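PDB 2PRR: alkylhydroperoxidase AhpD core: uncharacterized peroxidase-related protein from Ralstonia eutropha, which is uncharacterised but has an AhpD-like core and is probably a peroxidase-type oxidoreductase. Local coordinates for residues T44-H47 and E51-A54; R53-Y58 and T166-L171. All blocks are in the same frame, centred on the assembly; numbering follows the deposited sequence.

Contact 1: T44-H47 and E51-A54; sequences TLAH and EFRA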
loop_
_atom_site.group_PDB
_atom_site.type_symbol
_atom_site.label_atom_id
_atom_site.label_comp_id
_atom_site.label_asym_id
_atom_site.label_seq_id
_atom_site.Cartn_x
_atom_site.Cartn_y
_atom_site.Cartn_z
ATOM N N THR D 44 1.520 32.932 7.061
ATOM C CA THR D 44 0.333 32.067 7.065
ATOM C C THR D 44 0.001 31.556 8.454
ATOM O O THR D 44 -1.174 31.524 8.847
ATOM C CB THR D 44 0.472 30.878 6.061
ATOM O OG1 THR D 44 1.659 30.123 6.346
ATOM C CG2 THR D 44 0.544 31.402 4.645
ATOM N N LEU D 45 1.029 31.154 9.204
ATOM C CA LEU D 45 0.824 30.681 10.586
ATOM C C LEU D 45 0.494 31.823 11.553
ATOM O O LEU D 45 -0.091 31.581 12.602
ATOM C CB LEU D 45 2.011 29.859 11.099
ATOM C CG LEU D 45 2.278 28.514 10.401
ATOM C CD1 LEU D 45 3.478 27.882 11.044
ATOM C CD2 LEU D 45 1.073 27.492 10.401
ATOM N N ALA D 46 0.826 33.066 11.183
ATOM C CA ALA D 46 0.501 34.246 12.010
ATOM C C ALA D 46 -1.028 34.446 12.196
ATOM O O ALA D 46 -1.438 35.282 12.996
ATOM C CB ALA D 46 1.157 35.504 11.432
ATOM N N HIS D 47 -1.842 33.709 11.422
ATOM C CA HIS D 47 -3.302 33.642 11.574
ATOM C C HIS D 47 -3.682 33.058 12.950
ATOM O O HIS D 47 -4.726 33.385 13.493
ATOM C CB HIS D 47 -3.896 32.765 10.441
ATOM C CG HIS D 47 -5.369 32.501 10.559
ATOM N ND1 HIS D 47 -6.325 33.475 10.350
ATOM C CD2 HIS D 47 -6.049 31.359 10.822
ATOM C CE1 HIS D 47 -7.528 32.952 10.514
ATOM N NE2 HIS D 47 -7.391 31.666 10.794
ATOM N N GLU D 51 0.006 29.397 18.042
ATOM C CA GLU D 51 0.562 28.216 17.363
ATOM C C GLU D 51 1.858 28.654 16.670
ATOM O O GLU D 51 2.863 27.956 16.656
ATOM C CB GLU D 51 -0.474 27.651 16.397
ATOM C CG GLU D 51 -1.807 27.413 17.075
ATOM C CD GLU D 51 -2.887 26.916 16.147
ATOM O OE1 GLU D 51 -2.560 26.276 15.127
ATOM O OE2 GLU D 51 -4.074 27.184 16.449
ATOM N N PHE D 52 1.824 29.837 16.099
ATOM C CA PHE D 52 3.007 30.458 15.528
ATOM C C PHE D 52 4.155 30.462 16.548
ATOM O O PHE D 52 5.273 30.056 16.241
ATOM C CB PHE D 52 2.646 31.906 15.147
ATOM C CG PHE D 52 3.777 32.702 14.612
ATOM C CD1 PHE D 52 4.710 33.266 15.465
ATOM C CD2 PHE D 52 3.886 32.943 13.263
ATOM C CE1 PHE D 52 5.739 34.003 14.986
ATOM C CE2 PHE D 52 4.929 33.693 12.783
ATOM C CZ PHE D 52 5.859 34.227 13.659
ATOM N N ARG D 53 3.884 30.918 17.765
ATOM C CA ARG D 53 4.950 31.001 18.772
ATOM C C ARG D 53 5.486 29.622 19.123
ATOM O O ARG D 53 6.701 29.422 19.249
ATOM C CB ARG D 53 4.477 31.737 20.038
ATOM C CG ARG D 53 4.171 33.224 19.828
ATOM C CD ARG D 53 3.770 33.924 21.119
ATOM N NE ARG D 53 3.228 35.279 20.890
ATOM C CZ ARG D 53 1.935 35.613 20.938
ATOM N NH1 ARG D 53 0.977 34.710 21.167
ATOM N NH2 ARG D 53 1.594 36.873 20.716
ATOM N N ALA D 54 4.575 28.668 19.274
ATOM C CA ALA D 54 4.953 27.312 19.646
ATOM C C ALA D 54 5.674 26.573 18.503
ATOM O O ALA D 54 6.545 25.724 18.743
ATOM C CB ALA D 54 3.717 26.540 20.109
#
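Phe52, near the start of helix 49-63, leans on the backbone of Leu45 and Ala46. The ring meets main chain more closely than it meets side chains. Phe52 CD2 lies 3.7 Å from the backbone N of Ala46, an approach that is oblique to the ring. The carbonyl carbon of Leu45 sits at the ring edge, near its plane. At the root of the ring, Phe52 CB packs against Leu45 O at 3.8 Å. The two apolar side chains add a looser layer. Leu45 CB and Ala46 CB are each 4.2 Å from Phe52 CD2, one ring atom serving both. Phe52 holds its CG anti to the backbone N (chi1 177°). This carries the ring toward the Leu45-Ala46 peptide, and the turn about the CB-CG bond brings CD2 onto it. The contact is small and rests on van der Waals packing, with 137 Å² buried in all.

Farther out, Phe52 also touches Ile24 and Arg27 of helix 22-35, and its ring meets that of Phe56 one turn later. Ala46 rests on Pro15. Glu51 forms a salt bridge with Arg48 in the intervening residues and a hydrogen bond to Trp160 of the second subunit, while His47 NE2 hydrogen-bonds Glu157 OE2 of that subunit. The contact thus joins helix 40-45 to the start of helix 49-63 across a short connection of three residues. Helix 22-35 lies against the Phe52 ring, and the neighbouring subunit against Glu51 and His47.

Contact 2: R53-Y58 and T166-L171; sequences RAFFAY and TAFFGL
Phe168 reaches from helix 156-179 into the groove between Phe55 and Tyr58 of helix 49-63. From CB the side chain runs out with CG anti to the backbone N (chi1 172°), which sends the ring across to the other helix. Phe168 CD1 is the first ring atom to meet a partner, at 4.0 Å from Tyr58 CB. Phe168 CE1 comes closer to the same Tyr58 CB, at 3.8 Å, and also packs near the backbone O of Phe55. On the other side of the ring, CE2 approaches Phe55 CZ. At the tip, Phe168 CZ stands over the centre of the Phe55 ring, 3.4 Å above its plane. Phe168 CZ also lies 3.5 Å from Phe55 O. The rings of Phe55 and Phe168 form an edge-to-face pair, tilted well short of perpendicular with their planes at 51°. The Tyr58 ring is nearly parallel to that of Phe168, but the two are slid apart and barely overlap. Phe55, Tyr58 and Phe168 thus form an aromatic cluster.

Leu171, one turn after Phe168, reaches the rim of the Phe55 ring. Leu171 CD2 lies near the ring plane, 3.7 Å from Phe55 CE2. Phe55 therefore has Phe168 over one face and Leu171 at its edge.

The two short helical segments run roughly antiparallel, at 150°, with axes 11.3 Å apart, a gap filled by these large side chains. Tyr58 of the second subunit packs on Phe55 and Leu171, so the cluster extends into the subunit interface. All four touching residues are buried. Their side chains meet carbon to carbon, while the rim of Phe168 also lies against the backbone oxygen of Phe55. With no polar pairing between the segments, the contact depends on how the rings fit, the rim of Phe168 against the pi face of Phe55.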
loop_
_atom_site.group_PDB
_atom_site.type_symbol
_atom_site.label_atom_id
_atom_site.label_comp_id
_atom_site.label_asym_id
_atom_site.label_seq_id
_atom_site.Cartn_x
_atom_site.Cartn_y
_atom_site.Cartn_z
ATOM N N ARG D 53 3.884 30.918 17.765
ATOM C CA ARG D 53 4.950 31.001 18.772
ATOM C C ARG D 53 5.486 29.622 19.123
ATOM O O ARG D 53 6.701 29.422 19.249
ATOM C CB ARG D 53 4.477 31.737 20.038
ATOM C CG ARG D 53 4.171 33.224 19.828
ATOM C CD ARG D 53 3.770 33.924 21.119
ATOM N NE ARG D 53 3.228 35.279 20.890
ATOM C CZ ARG D 53 1.935 35.613 20.938
ATOM N NH1 ARG D 53 0.977 34.710 21.167
ATOM N NH2 ARG D 53 1.594 36.873 20.716
ATOM N N ALA D 54 4.575 28.668 19.274
ATOM C CA ALA D 54 4.953 27.312 19.646
ATOM C C ALA D 54 5.674 26.573 18.503
ATOM O O ALA D 54 6.545 25.724 18.743
ATOM C CB ALA D 54 3.717 26.540 20.109
ATOM N N PHE D 55 5.299 26.882 17.268
ATOM C CA PHE D 55 5.909 26.273 16.086
ATOM C C PHE D 55 7.355 26.727 15.979
ATOM O O PHE D 55 8.276 25.908 15.931
ATOM C CB PHE D 55 5.125 26.704 14.826
ATOM C CG PHE D 55 5.589 26.061 13.531
ATOM C CD1 PHE D 55 6.593 26.631 12.771
ATOM C CD2 PHE D 55 4.981 24.900 13.062
ATOM C CE1 PHE D 55 7.003 26.055 11.598
ATOM C CE2 PHE D 55 5.378 24.323 11.888
ATOM C CZ PHE D 55 6.385 24.893 11.150
ATOM N N PHE D 56 7.560 28.033 15.941
ATOM C CA PHE D 56 8.914 28.530 15.760
ATOM C C PHE D 56 9.838 28.227 16.909
ATOM O O PHE D 56 11.007 27.976 16.708
ATOM C CB PHE D 56 8.917 29.985 15.318
ATOM C CG PHE D 56 8.425 30.147 13.924
ATOM C CD1 PHE D 56 9.241 29.810 12.856
ATOM C CD2 PHE D 56 7.132 30.549 13.666
ATOM C CE1 PHE D 56 8.775 29.899 11.580
ATOM C CE2 PHE D 56 6.671 30.648 12.383
ATOM C CZ PHE D 56 7.492 30.326 11.343
ATOM N N ALA D 57 9.309 28.180 18.112
ATOM C CA ALA D 57 10.119 27.787 19.245
ATOM C C ALA D 57 10.559 26.338 19.117
ATOM O O ALA D 57 11.689 25.994 19.463
ATOM C CB ALA D 57 9.357 28.000 20.528
ATOM N N TYR D 58 9.669 25.470 18.622
ATOM C CA TYR D 58 10.025 24.074 18.446
ATOM C C TYR D 58 11.012 24.002 17.302
ATOM O O TYR D 58 12.006 23.294 17.386
ATOM C CB TYR D 58 8.798 23.204 18.123
ATOM C CG TYR D 58 8.871 21.810 18.705
ATOM C CD1 TYR D 58 10.043 21.067 18.662
ATOM C CD2 TYR D 58 7.757 21.220 19.279
ATOM C CE1 TYR D 58 10.108 19.796 19.209
ATOM C CE2 TYR D 58 7.819 19.918 19.833
ATOM C CZ TYR D 58 8.989 19.212 19.774
ATOM O OH TYR D 58 9.075 17.923 20.297
ATOM N N THR D 166 12.397 14.832 11.820
ATOM C CA THR D 166 11.362 14.133 11.055
ATOM C C THR D 166 10.000 14.485 11.693
ATOM O O THR D 166 9.118 14.998 11.019
ATOM C CB THR D 166 11.609 12.622 11.055
ATOM O OG1 THR D 166 12.919 12.340 10.547
ATOM C CG2 THR D 166 10.538 11.876 10.229
ATOM N N ALA D 167 9.880 14.289 13.006
ATOM C CA ALA D 167 8.620 14.498 13.724
ATOM C C ALA D 167 8.038 15.888 13.578
ATOM O O ALA D 167 6.867 16.037 13.281
ATOM C CB ALA D 167 8.772 14.130 15.187
ATOM N N PHE D 168 8.855 16.907 13.764
ATOM C CA PHE D 168 8.374 18.256 13.673
ATOM C C PHE D 168 8.010 18.701 12.252
ATOM O O PHE D 168 7.031 19.419 12.063
ATOM C CB PHE D 168 9.394 19.222 14.275
ATOM C CG PHE D 168 9.038 20.644 14.041
ATOM C CD1 PHE D 168 8.022 21.234 14.771
ATOM C CD2 PHE D 168 9.677 21.379 13.050
ATOM C CE1 PHE D 168 7.665 22.551 14.546
ATOM C CE2 PHE D 168 9.340 22.710 12.829
ATOM C CZ PHE D 168 8.335 23.290 13.585
ATOM N N PHE D 169 8.785 18.340 11.259
ATOM C CA PHE D 169 8.428 18.643 9.900
ATOM C C PHE D 169 7.274 17.749 9.327
ATOM O O PHE D 169 6.711 18.052 8.366
ATOM C CB PHE D 169 9.656 18.702 9.013
ATOM C CG PHE D 169 10.556 19.927 9.287
ATOM C CD1 PHE D 169 10.350 21.113 8.651
ATOM C CD2 PHE D 169 11.569 19.861 10.191
ATOM C CE1 PHE D 169 11.166 22.235 8.925
ATOM C CE2 PHE D 169 12.406 21.039 10.434
ATOM C CZ PHE D 169 12.156 22.158 9.796
ATOM N N GLY D 170 6.947 16.697 9.998
ATOM C CA GLY D 170 5.734 15.909 9.664
ATOM C C GLY D 170 4.548 16.767 10.111
ATOM O O GLY D 170 3.492 16.755 9.479
ATOM N N LEU D 171 4.725 17.532 11.201
ATOM C CA LEU D 171 3.698 18.472 11.674
ATOM C C LEU D 171 3.588 19.614 10.653
ATOM O O LEU D 171 2.510 19.910 10.116
ATOM C CB LEU D 171 4.076 19.024 13.074
ATOM C CG LEU D 171 3.249 20.119 13.775
ATOM C CD1 LEU D 171 3.749 20.296 15.191
ATOM C CD2 LEU D 171 3.300 21.456 13.052
#

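How the contacts relate
From the N terminus, contact 1 comes first and closes a very short loop, with three residues between its segments. Contact 2 starts where contact 1 ends, sharing Arg53 and Ala54, and closes a long, mostly helical loop of 107 residues. The two spans thus overlap only at that shared end. Helix 49-63 serves both: its beginning is tied back to helix 40-45, and its next turns are tied forward to helix 156-179. The centres lie about 11 Å apart and the contacts join directly, Leu45 CD1 packing 3.7 Å from Phe55 CG. Both also touch the second subunit, so this part of helix 49-63 lies at the subunit interface.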